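Local coordinates for DUF4973 domain-containing protein (Bacteroides thetaiotaomicron, PDB 4QNI) that is of unknown function but, as a two-domain protein of a gut Bacteroides, probably serves as an auxiliary nutrient-binding protein, at residues A[230-235]-A[255-260]; A[294-299]-A[308-313]. All blocks are in the same frame, centred on the assembly; numbering follows the deposited sequence.

Contact 1: residues A[230-235]-A[255-260]; sequences RRKYKI and EEIGFE. With EDO (1,2-ethanediol), chain G.
Ile257 pushes its branched side chain toward residues 230-235 and contributes more of the packing than any other residue, a worked example of a loop packed through its aliphatic side chain on the start of a strand. Its CG1 stands between the backbone N and the carbonyl carbon (chi1 68°), while CG2 lies anti to the carbonyl carbon and reaches the opposite segment. CG2 lies 3.3 Å from Lys232 O and, approaching the Tyr233 ring obliquely, 3.7 Å from Tyr233 CE1. Beyond it, Ile235 CD1 meets the Phe259 ring, 3.7 Å from Phe259 CE1, and comes more loosely to Ile257 CD1, at 4.2 Å. Across the segments this tighter side is chiefly apolar. The other side, toward solvent, is slacker. There Lys232, bent at chi3, crosses the extended Glu256 at about a right angle, and the salt bridge from Lys232 NZ to Glu256 OE2 is long, at 3.8 Å; the nearer approach is by a methylene, Lys232 CE, 3.4 Å from Glu256 OE2. Glu256 OE1 is instead hydrogen-bonded to Asn253, which also binds Lys232 O. The contact thus ties the start of strand 234-240 to the loop between strands 244-250 and 260-275. Ile249 of strand 244-250 touches both Ile235 and Phe259, and strand 282-298 adds Tyr294 against Ile235 and Phe296 against Ile257; these strands all belong to one antiparallel sheet, and the loop packs beside them.

Contact 2: residues A[294-299]-A[308-313]; sequences YYFNYI and YHVKGT. With EDO (1,2-ethanediol), chain E.
Tyr295 and His309 meet through different first torsions: CG of Tyr295 is anti to its carbonyl carbon (chi1 -65°), CG of His309 anti to its backbone N (chi1 -172°). From this non-hydrogen-bonded pair the rings come together face to face, centroids 3.9 Å apart and planes at 16°, with Tyr295 CZ over the centre of the imidazole. A phenylalanine in place of Tyr295 removes the hydroxyl, which would probably open a gap beside His309 CE1 and cost Glu196 its weak hydrogen bond with that oxygen. On the side of the sheet that carries Tyr294, Phe296, Tyr308 and Val310, the contacts are mostly apolar. Val310 CB sits over one face of the Tyr294 ring, 3.8 Å from its centroid, in a CH-pi contact. Val310 CG2 lies in the plane of the Phe296 ring at its edge, 3.7 Å from Phe296 CE1. The Phe296 and Tyr308 rings are nearly parallel but slid apart, and Tyr298 CB abuts the edge of Tyr308, which also packs on Pro280 of the second subunit. Four backbone bonds join the antiparallel strands in this beta hairpin, two at each hydrogen-bonded pair; the one from Tyr294 N to Val310 O is 2.9 Å long. Of the imidazole nitrogens, NE2 is hydrogen-bonded to Asp293, just before Tyr294 on the same strand, and ND1 to Glu196 of strand 194-196. Two carboxylates at a buried ring stacked on a tyrosine would probably favour a protonated, positively charged histidine.

Overall arrangement
Contacts 1 and 2, with centres about 10 Å apart, both reach the same sheet and meet through backbone bonds and aromatic rings. The loop of contact 1 lies alongside strand 282-298 and joins it through probable hydrogen bonds, Ile257 O to Asn297 N at 2.6 Å and Glu260 O to Tyr295 N at 2.8 Å. Tyr233 adds a ring contact, its CZ 3.4 Å from Tyr298 CD1, and its OH bonds Ile299 N. Phe259 likewise meets the Tyr294 ring. No active site is known here; separate ethanediol molecules, probably from the crystallisation liquor, bind Lys234 NZ (2.9 Å to O1) in contact 1 and Tyr294 OH (2.6 Å to O1) in contact 2.

Contact 1: residues A[230-235]-A[255-260]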
loop_
_atom_site.group_PDB
_atom_site.type_symbol
_atom_site.label_atom_id
_atom_site.label_comp_id
_atom_site.label_asym_id
_atom_site.label_seq_id
_atom_site.Cartn_x
_atom_site.Cartn_y
_atom_site.Cartn_z
ATOM N N ARG A 230 -27.978 8.088 18.373
ATOM C CA ARG A 230 -28.459 6.748 17.939
ATOM C C ARG A 230 -29.671 6.223 18.702
ATOM O O ARG A 230 -30.676 5.816 18.108
ATOM C CB ARG A 230 -27.374 5.663 18.242
ATOM C CG ARG A 230 -26.172 5.615 17.387
ATOM C CD ARG A 230 -25.353 4.358 17.578
ATOM N NE ARG A 230 -24.925 4.034 18.938
ATOM C CZ ARG A 230 -23.863 4.558 19.548
ATOM N NH1 ARG A 230 -23.165 5.525 18.969
ATOM N NH2 ARG A 230 -23.536 4.166 20.766
ATOM N N ARG A 231 -29.478 6.110 20.044
ATOM C CA ARG A 231 -30.352 5.461 21.030
ATOM C C ARG A 231 -31.785 6.018 21.020
ATOM O O ARG A 231 -32.722 5.304 21.388
ATOM C CB ARG A 231 -29.716 5.542 22.434
ATOM C CG ARG A 231 -28.351 4.822 22.532
ATOM C CD ARG A 231 -27.603 5.214 23.798
ATOM N NE ARG A 231 -26.308 4.546 23.977
ATOM C CZ ARG A 231 -25.141 4.992 23.499
ATOM N NH1 ARG A 231 -25.099 6.068 22.719
ATOM N NH2 ARG A 231 -24.011 4.333 23.761
ATOM N N LYS A 232 -31.957 7.262 20.556
ATOM C CA LYS A 232 -33.266 7.899 20.426
ATOM C C LYS A 232 -34.019 7.364 19.181
ATOM O O LYS A 232 -35.222 7.591 19.062
ATOM C CB LYS A 232 -33.087 9.438 20.301
ATOM C CG LYS A 232 -33.421 10.256 21.548
ATOM C CD LYS A 232 -33.331 11.792 21.309
ATOM C CE LYS A 232 -34.593 12.428 20.730
ATOM N NZ LYS A 232 -34.595 13.918 20.849
ATOM N N TYR A 233 -33.316 6.662 18.262
ATOM C CA TYR A 233 -33.892 6.238 16.980
ATOM C C TYR A 233 -33.860 4.706 16.686
ATOM O O TYR A 233 -33.613 4.321 15.536
ATOM C CB TYR A 233 -33.168 7.010 15.863
ATOM C CG TYR A 233 -33.255 8.507 16.067
ATOM C CD1 TYR A 233 -34.423 9.207 15.759
ATOM C CD2 TYR A 233 -32.191 9.221 16.618
ATOM C CE1 TYR A 233 -34.522 10.576 15.973
ATOM C CE2 TYR A 233 -32.282 10.596 16.838
ATOM C CZ TYR A 233 -33.451 11.266 16.521
ATOM O OH TYR A 233 -33.562 12.617 16.744
ATOM N N LYS A 234 -34.216 3.848 17.673
ATOM C CA LYS A 234 -34.249 2.393 17.431
ATOM C C LYS A 234 -35.618 1.917 16.917
ATOM O O LYS A 234 -36.648 2.111 17.579
ATOM C CB LYS A 234 -33.856 1.593 18.680
ATOM C CG LYS A 234 -32.423 1.873 19.129
ATOM C CD LYS A 234 -32.208 1.476 20.574
ATOM C CE LYS A 234 -31.900 0.010 20.739
ATOM N NZ LYS A 234 -31.956 -0.357 22.165
ATOM N N ILE A 235 -35.612 1.255 15.747
ATOM C CA ILE A 235 -36.822 0.710 15.129
ATOM C C ILE A 235 -36.754 -0.828 15.228
ATOM O O ILE A 235 -35.882 -1.447 14.626
ATOM C CB ILE A 235 -36.987 1.209 13.656
ATOM C CG1 ILE A 235 -36.902 2.757 13.526
ATOM C CG2 ILE A 235 -38.263 0.639 13.017
ATOM C CD1 ILE A 235 -37.851 3.667 14.480
ATOM N N GLU A 255 -43.581 8.292 20.633
ATOM C CA GLU A 255 -44.099 9.646 20.888
ATOM C C GLU A 255 -43.016 10.732 20.819
ATOM O O GLU A 255 -43.296 11.846 20.371
ATOM C CB GLU A 255 -44.820 9.736 22.252
ATOM C CG GLU A 255 -45.921 8.706 22.469
ATOM C CD GLU A 255 -47.078 8.740 21.487
ATOM O OE1 GLU A 255 -47.985 9.587 21.661
ATOM O OE2 GLU A 255 -47.084 7.909 20.548
ATOM N N GLU A 256 -41.798 10.406 21.252
ATOM C CA GLU A 256 -40.681 11.333 21.265
ATOM C C GLU A 256 -40.214 11.710 19.843
ATOM O O GLU A 256 -39.964 12.892 19.578
ATOM C CB GLU A 256 -39.522 10.726 22.068
ATOM C CG GLU A 256 -38.358 11.679 22.293
ATOM C CD GLU A 256 -37.192 11.141 23.099
ATOM O OE1 GLU A 256 -37.099 9.905 23.286
ATOM O OE2 GLU A 256 -36.360 11.967 23.539
ATOM N N ILE A 257 -40.112 10.716 18.935
ATOM C CA ILE A 257 -39.587 10.920 17.587
ATOM C C ILE A 257 -40.716 10.955 16.534
ATOM O O ILE A 257 -40.456 10.885 15.327
ATOM C CB ILE A 257 -38.485 9.863 17.284
ATOM C CG1 ILE A 257 -39.028 8.425 17.172
ATOM C CG2 ILE A 257 -37.335 9.953 18.318
ATOM C CD1 ILE A 257 -38.021 7.442 16.367
ATOM N N GLY A 258 -41.948 11.117 17.008
ATOM C CA GLY A 258 -43.141 11.197 16.169
ATOM C C GLY A 258 -43.274 10.053 15.184
ATOM O O GLY A 258 -43.597 10.271 14.015
ATOM N N PHE A 259 -42.936 8.838 15.646
ATOM C CA PHE A 259 -42.961 7.603 14.865
ATOM C C PHE A 259 -44.385 7.293 14.472
ATOM O O PHE A 259 -45.306 7.467 15.274
ATOM C CB PHE A 259 -42.321 6.435 15.648
ATOM C CG PHE A 259 -42.317 5.107 14.926
ATOM C CD1 PHE A 259 -41.336 4.811 13.986
ATOM C CD2 PHE A 259 -43.298 4.156 15.185
ATOM C CE1 PHE A 259 -41.337 3.586 13.316
ATOM C CE2 PHE A 259 -43.287 2.920 14.521
ATOM C CZ PHE A 259 -42.307 2.646 13.596
ATOM N N GLU A 260 -44.566 6.913 13.202
ATOM C CA GLU A 260 -45.864 6.601 12.621
ATOM C C GLU A 260 -45.715 5.538 11.559
ATOM O O GLU A 260 -44.935 5.687 10.627
ATOM C CB GLU A 260 -46.507 7.861 12.009
ATOM C CG GLU A 260 -47.351 8.671 12.977
ATOM C CD GLU A 260 -48.811 8.270 13.101
ATOM O OE1 GLU A 260 -49.518 8.252 12.066
ATOM O OE2 GLU A 260 -49.264 8.040 14.246
HETATM C C1 EDO G . -33.309 -3.408 22.725
HETATM O O1 EDO G . -32.059 -3.282 22.058
HETATM C C2 EDO G . -33.191 -4.379 23.921
HETATM O O2 EDO G . -32.620 -3.703 25.037
#

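Contact 2: residues A[294-299]-A[308-313]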
loop_
_atom_site.group_PDB
_atom_site.type_symbol
_atom_site.label_atom_id
_atom_site.label_comp_id
_atom_site.label_asym_id
_atom_site.label_seq_id
_atom_site.Cartn_x
_atom_site.Cartn_y
_atom_site.Cartn_z
ATOM N N TYR A 294 -42.710 3.609 7.131
ATOM C CA TYR A 294 -42.881 4.376 8.360
ATOM C C TYR A 294 -42.323 5.805 8.225
ATOM O O TYR A 294 -41.556 6.142 7.301
ATOM C CB TYR A 294 -42.283 3.654 9.595
ATOM C CG TYR A 294 -40.778 3.533 9.602
ATOM C CD1 TYR A 294 -39.978 4.553 10.116
ATOM C CD2 TYR A 294 -40.153 2.364 9.191
ATOM C CE1 TYR A 294 -38.586 4.440 10.146
ATOM C CE2 TYR A 294 -38.762 2.244 9.193
ATOM C CZ TYR A 294 -37.984 3.277 9.696
ATOM O OH TYR A 294 -36.621 3.159 9.732
ATOM N N TYR A 295 -42.737 6.627 9.186
ATOM C CA TYR A 295 -42.369 8.022 9.346
ATOM C C TYR A 295 -41.756 8.279 10.724
ATOM O O TYR A 295 -42.224 7.707 11.708
ATOM C CB TYR A 295 -43.610 8.891 9.218
ATOM C CG TYR A 295 -44.276 8.883 7.870
ATOM C CD1 TYR A 295 -45.256 7.941 7.562
ATOM C CD2 TYR A 295 -44.039 9.901 6.952
ATOM C CE1 TYR A 295 -45.925 7.966 6.336
ATOM C CE2 TYR A 295 -44.726 9.956 5.743
ATOM C CZ TYR A 295 -45.656 8.976 5.430
ATOM O OH TYR A 295 -46.330 9.020 4.238
ATOM N N PHE A 296 -40.787 9.203 10.816
ATOM C CA PHE A 296 -40.217 9.611 12.104
ATOM C C PHE A 296 -39.596 10.991 11.979
ATOM O O PHE A 296 -39.256 11.414 10.872
ATOM C CB PHE A 296 -39.181 8.584 12.636
ATOM C CG PHE A 296 -37.815 8.682 12.008
ATOM C CD1 PHE A 296 -37.559 8.109 10.769
ATOM C CD2 PHE A 296 -36.778 9.352 12.658
ATOM C CE1 PHE A 296 -36.295 8.203 10.187
ATOM C CE2 PHE A 296 -35.515 9.452 12.072
ATOM C CZ PHE A 296 -35.279 8.862 10.847
ATOM N N ASN A 297 -39.376 11.655 13.123
ATOM C CA ASN A 297 -38.740 12.965 13.184
ATOM C C ASN A 297 -37.304 12.853 13.652
ATOM O O ASN A 297 -37.041 12.319 14.735
ATOM C CB ASN A 297 -39.499 13.906 14.135
ATOM C CG ASN A 297 -40.924 14.216 13.748
ATOM O OD1 ASN A 297 -41.252 14.405 12.577
ATOM N ND2 ASN A 297 -41.789 14.348 14.742
ATOM N N TYR A 298 -36.365 13.327 12.838
ATOM C CA TYR A 298 -34.978 13.402 13.252
ATOM C C TYR A 298 -34.783 14.829 13.790
ATOM O O TYR A 298 -35.257 15.785 13.163
ATOM C CB TYR A 298 -33.986 13.043 12.135
ATOM C CG TYR A 298 -32.555 13.173 12.602
ATOM C CD1 TYR A 298 -32.049 12.340 13.595
ATOM C CD2 TYR A 298 -31.735 14.199 12.132
ATOM C CE1 TYR A 298 -30.767 12.524 14.111
ATOM C CE2 TYR A 298 -30.434 14.364 12.615
ATOM C CZ TYR A 298 -29.959 13.530 13.610
ATOM O OH TYR A 298 -28.686 13.693 14.106
ATOM N N ILE A 299 -34.142 14.960 14.980
ATOM C CA ILE A 299 -33.918 16.245 15.638
ATOM C C ILE A 299 -32.391 16.458 15.767
ATOM O O ILE A 299 -31.772 15.923 16.693
ATOM C CB ILE A 299 -34.692 16.346 17.006
ATOM C CG1 ILE A 299 -36.214 16.025 16.852
ATOM C CG2 ILE A 299 -34.529 17.719 17.654
ATOM C CD1 ILE A 299 -36.601 14.611 17.311
ATOM N N TYR A 308 -38.839 12.320 8.267
ATOM C CA TYR A 308 -38.492 11.391 7.196
ATOM C C TYR A 308 -39.551 10.361 6.953
ATOM O O TYR A 308 -40.199 9.911 7.898
ATOM C CB TYR A 308 -37.191 10.654 7.519
ATOM C CG TYR A 308 -35.962 11.517 7.385
ATOM C CD1 TYR A 308 -35.389 11.755 6.141
ATOM C CD2 TYR A 308 -35.357 12.078 8.505
ATOM C CE1 TYR A 308 -34.244 12.528 6.010
ATOM C CE2 TYR A 308 -34.211 12.859 8.387
ATOM C CZ TYR A 308 -33.656 13.082 7.134
ATOM O OH TYR A 308 -32.524 13.846 6.980
ATOM N N HIS A 309 -39.715 9.983 5.674
ATOM C CA HIS A 309 -40.532 8.883 5.220
ATOM C C HIS A 309 -39.576 7.794 4.725
ATOM O O HIS A 309 -38.873 7.981 3.733
ATOM C CB HIS A 309 -41.558 9.295 4.152
ATOM C CG HIS A 309 -42.541 8.208 3.802
ATOM N ND1 HIS A 309 -43.454 8.370 2.774
ATOM C CD2 HIS A 309 -42.732 6.984 4.360
ATOM C CE1 HIS A 309 -44.161 7.248 2.737
ATOM N NE2 HIS A 309 -43.755 6.383 3.667
ATOM N N VAL A 310 -39.514 6.689 5.462
ATOM C CA VAL A 310 -38.664 5.522 5.182
ATOM C C VAL A 310 -39.571 4.460 4.586
ATOM O O VAL A 310 -40.579 4.113 5.209
ATOM C CB VAL A 310 -37.967 5.056 6.486
ATOM C CG1 VAL A 310 -37.048 3.860 6.242
ATOM C CG2 VAL A 310 -37.221 6.222 7.143
ATOM N N LYS A 311 -39.246 3.962 3.372
ATOM C CA LYS A 311 -40.122 3.024 2.679
ATOM C C LYS A 311 -39.368 2.109 1.709
ATOM O O LYS A 311 -38.411 2.545 1.070
ATOM C CB LYS A 311 -41.184 3.831 1.909
ATOM C CG LYS A 311 -42.305 3.043 1.279
ATOM C CD LYS A 311 -43.208 3.982 0.550
ATOM C CE LYS A 311 -44.265 3.279 -0.257
ATOM N NZ LYS A 311 -45.177 4.259 -0.917
ATOM N N GLY A 312 -39.842 0.863 1.582
ATOM C CA GLY A 312 -39.258 -0.098 0.672
ATOM C C GLY A 312 -39.007 -1.494 1.198
ATOM O O GLY A 312 -39.712 -2.010 2.085
ATOM N N THR A 313 -37.992 -2.118 0.588
ATOM C CA THR A 313 -37.559 -3.483 0.823
ATOM C C THR A 313 -36.175 -3.502 1.414
ATOM O O THR A 313 -35.293 -2.775 0.950
ATOM C CB THR A 313 -37.561 -4.252 -0.527
ATOM O OG1 THR A 313 -38.832 -4.127 -1.118
ATOM C CG2 THR A 313 -37.225 -5.759 -0.391
HETATM C C1 EDO E . -34.631 0.309 8.266
HETATM O O1 EDO E . -35.658 0.891 9.042
HETATM C C2 EDO E . -34.510 1.027 6.934
HETATM O O2 EDO E . -33.977 2.323 7.129
#